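Local structure of Low temperature requirement C protein (Listeria monocytogenes, 1Y9I) at residues Gly126-Leu131 with Asp145-Ile150. The protein is probably a phosphatidylglycerophosphatase, a helical lipid phosphatase that forms a tetramer and binds a calcium and a magnesium ion. Numbering follows the deposited sequence.
With MG (magnesium ion), chain F.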
ATOM      1  N   GLY A 126      12.238  -4.062 -23.717  1.00 27.41           N
ATOM      2  CA  GLY A 126      11.513  -5.129 -24.386  1.00 26.83           C
ATOM      3  C   GLY A 126      10.040  -4.908 -24.689  1.00 27.76           C
ATOM      4  O   GLY A 126       9.656  -3.885 -25.256  1.00 27.73           O
ATOM      5  N   ILE A 127       9.220  -5.883 -24.303  1.00 27.63           N
ATOM      6  CA  ILE A 127       7.780  -5.843 -24.545  1.00 28.23           C
ATOM      7  C   ILE A 127       7.101  -4.578 -24.024  1.00 27.31           C
ATOM      8  O   ILE A 127       6.094  -4.141 -24.576  1.00 28.12           O
ATOM      9  CB  ILE A 127       7.085  -7.086 -23.930  1.00 29.69           C
ATOM     10  CG1 ILE A 127       5.609  -7.129 -24.338  1.00 31.38           C
ATOM     11  CG2 ILE A 127       7.203  -7.058 -22.413  1.00 29.28           C
ATOM     12  CD1 ILE A 127       5.385  -7.346 -25.814  1.00 34.64           C
ATOM     13  N   LEU A 128       7.643  -3.980 -22.967  1.00 25.47           N
ATOM     14  CA  LEU A 128       7.037  -2.769 -22.427  1.00 27.23           C
ATOM     15  C   LEU A 128       7.074  -1.625 -23.437  1.00 28.57           C
ATOM     16  O   LEU A 128       6.232  -0.730 -23.403  1.00 27.91           O
ATOM     17  CB  LEU A 128       7.722  -2.352 -21.121  1.00 24.71           C
ATOM     18  CG  LEU A 128       7.519  -3.352 -19.972  1.00 24.33           C
ATOM     19  CD1 LEU A 128       8.230  -2.857 -18.723  1.00 21.08           C
ATOM     20  CD2 LEU A 128       6.027  -3.528 -19.699  1.00 23.42           C
ATOM     21  N   ALA A 129       8.045  -1.659 -24.343  1.00 29.79           N
ATOM     22  CA  ALA A 129       8.144  -0.619 -25.362  1.00 32.79           C
ATOM     23  C   ALA A 129       7.000  -0.783 -26.365  1.00 33.86           C
ATOM     24  O   ALA A 129       6.435   0.199 -26.847  1.00 34.25           O
ATOM     25  CB  ALA A 129       9.491  -0.704 -26.075  1.00 32.47           C
ATOM     26  N   LYS A 130       6.653  -2.030 -26.666  1.00 35.71           N
ATOM     27  CA  LYS A 130       5.580  -2.318 -27.612  1.00 37.67           C
ATOM     28  C   LYS A 130       4.201  -1.950 -27.060  1.00 38.50           C
ATOM     29  O   LYS A 130       3.271  -1.679 -27.818  1.00 39.17           O
ATOM     30  CB  LYS A 130       5.612  -3.800 -28.002  1.00 40.04           C
ATOM     31  CG  LYS A 130       6.930  -4.240 -28.625  1.00 42.78           C
ATOM     32  CD  LYS A 130       6.915  -5.715 -29.021  1.00 46.14           C
ATOM     33  CE  LYS A 130       5.950  -5.992 -30.166  1.00 47.46           C
ATOM     34  NZ  LYS A 130       5.902  -7.440 -30.522  1.00 47.20           N
ATOM     35  N   LEU A 131       4.073  -1.941 -25.738  1.00 37.02           N
ATOM     36  CA  LEU A 131       2.807  -1.597 -25.101  1.00 37.09           C
ATOM     37  C   LEU A 131       2.701  -0.088 -24.886  1.00 38.27           C
ATOM     38  O   LEU A 131       1.655   0.414 -24.469  1.00 37.35           O
ATOM     39  CB  LEU A 131       2.693  -2.303 -23.745  1.00 34.93           C
ATOM     40  CG  LEU A 131       2.590  -3.829 -23.746  1.00 33.81           C
ATOM     41  CD1 LEU A 131       2.609  -4.349 -22.315  1.00 35.22           C
ATOM     42  CD2 LEU A 131       1.314  -4.250 -24.451  1.00 32.02           C
ATOM     43  N   ASP A 145       1.373  -1.583 -16.724  1.00 20.18           N
ATOM     44  CA  ASP A 145       1.669  -1.697 -15.293  1.00 21.02           C
ATOM     45  C   ASP A 145       1.621  -3.158 -14.865  1.00 19.30           C
ATOM     46  O   ASP A 145       2.446  -3.615 -14.072  1.00 20.89           O
ATOM     47  CB  ASP A 145       0.638  -0.934 -14.457  1.00 21.52           C
ATOM     48  CG  ASP A 145       0.584   0.530 -14.790  1.00 27.22           C
ATOM     49  OD1 ASP A 145       1.507   1.266 -14.394  1.00 26.91           O
ATOM     50  OD2 ASP A 145      -0.392   0.941 -15.451  1.00 30.17           O
ATOM     51  N   ILE A 146       0.633  -3.885 -15.380  1.00 18.34           N
ATOM     52  CA  ILE A 146       0.473  -5.293 -15.044  1.00 17.09           C
ATOM     53  C   ILE A 146       1.716  -6.110 -15.412  1.00 17.02           C
ATOM     54  O   ILE A 146       2.216  -6.900 -14.611  1.00 17.81           O
ATOM     55  CB  ILE A 146      -0.772  -5.888 -15.755  1.00 19.74           C
ATOM     56  CG1 ILE A 146      -2.049  -5.364 -15.082  1.00 20.34           C
ATOM     57  CG2 ILE A 146      -0.719  -7.404 -15.736  1.00 16.97           C
ATOM     58  CD1 ILE A 146      -3.344  -5.721 -15.819  1.00 22.79           C
ATOM     59  N   VAL A 147       2.213  -5.907 -16.627  1.00 17.18           N
ATOM     60  CA  VAL A 147       3.387  -6.626 -17.099  1.00 16.88           C
ATOM     61  C   VAL A 147       4.617  -6.249 -16.281  1.00 15.68           C
ATOM     62  O   VAL A 147       5.379  -7.117 -15.858  1.00 16.51           O
ATOM     63  CB  VAL A 147       3.618  -6.344 -18.598  1.00 18.27           C
ATOM     64  CG1 VAL A 147       4.919  -6.987 -19.078  1.00 15.53           C
ATOM     65  CG2 VAL A 147       2.440  -6.880 -19.388  1.00 17.06           C
ATOM     66  N   GLY A 148       4.804  -4.956 -16.044  1.00 16.29           N
ATOM     67  CA  GLY A 148       5.939  -4.524 -15.248  1.00 15.83           C
ATOM     68  C   GLY A 148       5.864  -5.094 -13.840  1.00 15.88           C
ATOM     69  O   GLY A 148       6.881  -5.495 -13.265  1.00 16.68           O
ATOM     70  N   ALA A 149       4.658  -5.141 -13.283  1.00 15.78           N
ATOM     71  CA  ALA A 149       4.460  -5.657 -11.929  1.00 15.41           C
ATOM     72  C   ALA A 149       4.703  -7.163 -11.835  1.00 13.78           C
ATOM     73  O   ALA A 149       5.256  -7.649 -10.846  1.00 13.90           O
ATOM     74  CB  ALA A 149       3.058  -5.327 -11.446  1.00 14.88           C
ATOM     75  N   ILE A 150       4.272  -7.906 -12.846  1.00 14.52           N
ATOM     76  CA  ILE A 150       4.491  -9.350 -12.841  1.00 14.42           C
ATOM     77  C   ILE A 150       6.002  -9.603 -12.881  1.00 13.97           C
ATOM     78  O   ILE A 150       6.507 -10.489 -12.198  1.00 15.51           O
ATOM     79  CB  ILE A 150       3.815 -10.032 -14.055  1.00 14.72           C
ATOM     80  CG1 ILE A 150       2.293 -10.025 -13.874  1.00 14.08           C
ATOM     81  CG2 ILE A 150       4.298 -11.482 -14.186  1.00 14.26           C
ATOM     82  CD1 ILE A 150       1.507 -10.399 -15.124  1.00 13.12           C
TER
HETATM   83 MG    MG F 601      -0.508   2.391 -17.030  1.00 25.06          MG
HETATM   84  O   HOH W   1       1.305   2.949 -16.181  1.00 25.28           O
HETATM   85  O   HOH W   2      -0.115   3.432 -18.663  1.00 28.45           O
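Val147 points from its helix toward Ile127, Leu128 and Leu131, and its two methyls divide these partners between them. CG1 lies anti to the backbone N (chi1 175°) and meets two residues. Val147 CG1 packs 3.7 Å from Leu128 CD2. Ile127 CG2 lies 4.0 Å from the same Val147 CG1. Val147 CG2 faces Leu131, whose CD1 is 3.9 Å from it. The approaches differ. Leu128 and Val147 run alongside each other, head to tail. Ile127 lies nearly perpendicular to the valine, and Leu131 meets it at a slant. Leu128 reaches beyond the valine, and its CD2 comes within 4.1 Å of Gly148 N. The nearest CA atoms of the two segments are Leu128 CA and Gly148 CA, 7.5 Å apart. The contact is buried and apolar. Asp145 points away from it, and its OD2 binds the magnesium ion at 2.1 Å. Two waters, Asp98, Asp144 and the carbonyl of Thr141 complete the metal site. This is helix-to-helix packing in the core of the all-helical PgpA-type fold: one face of helix 143-160 packs against the short helix 127-130, and another carries a metal ligand. Leu31 of helix 25-36 touches both Leu128 and Val147. Ile120 of helix 114-123 also packs on Leu128, and helix 97-106 touches Asp145 and Ala149.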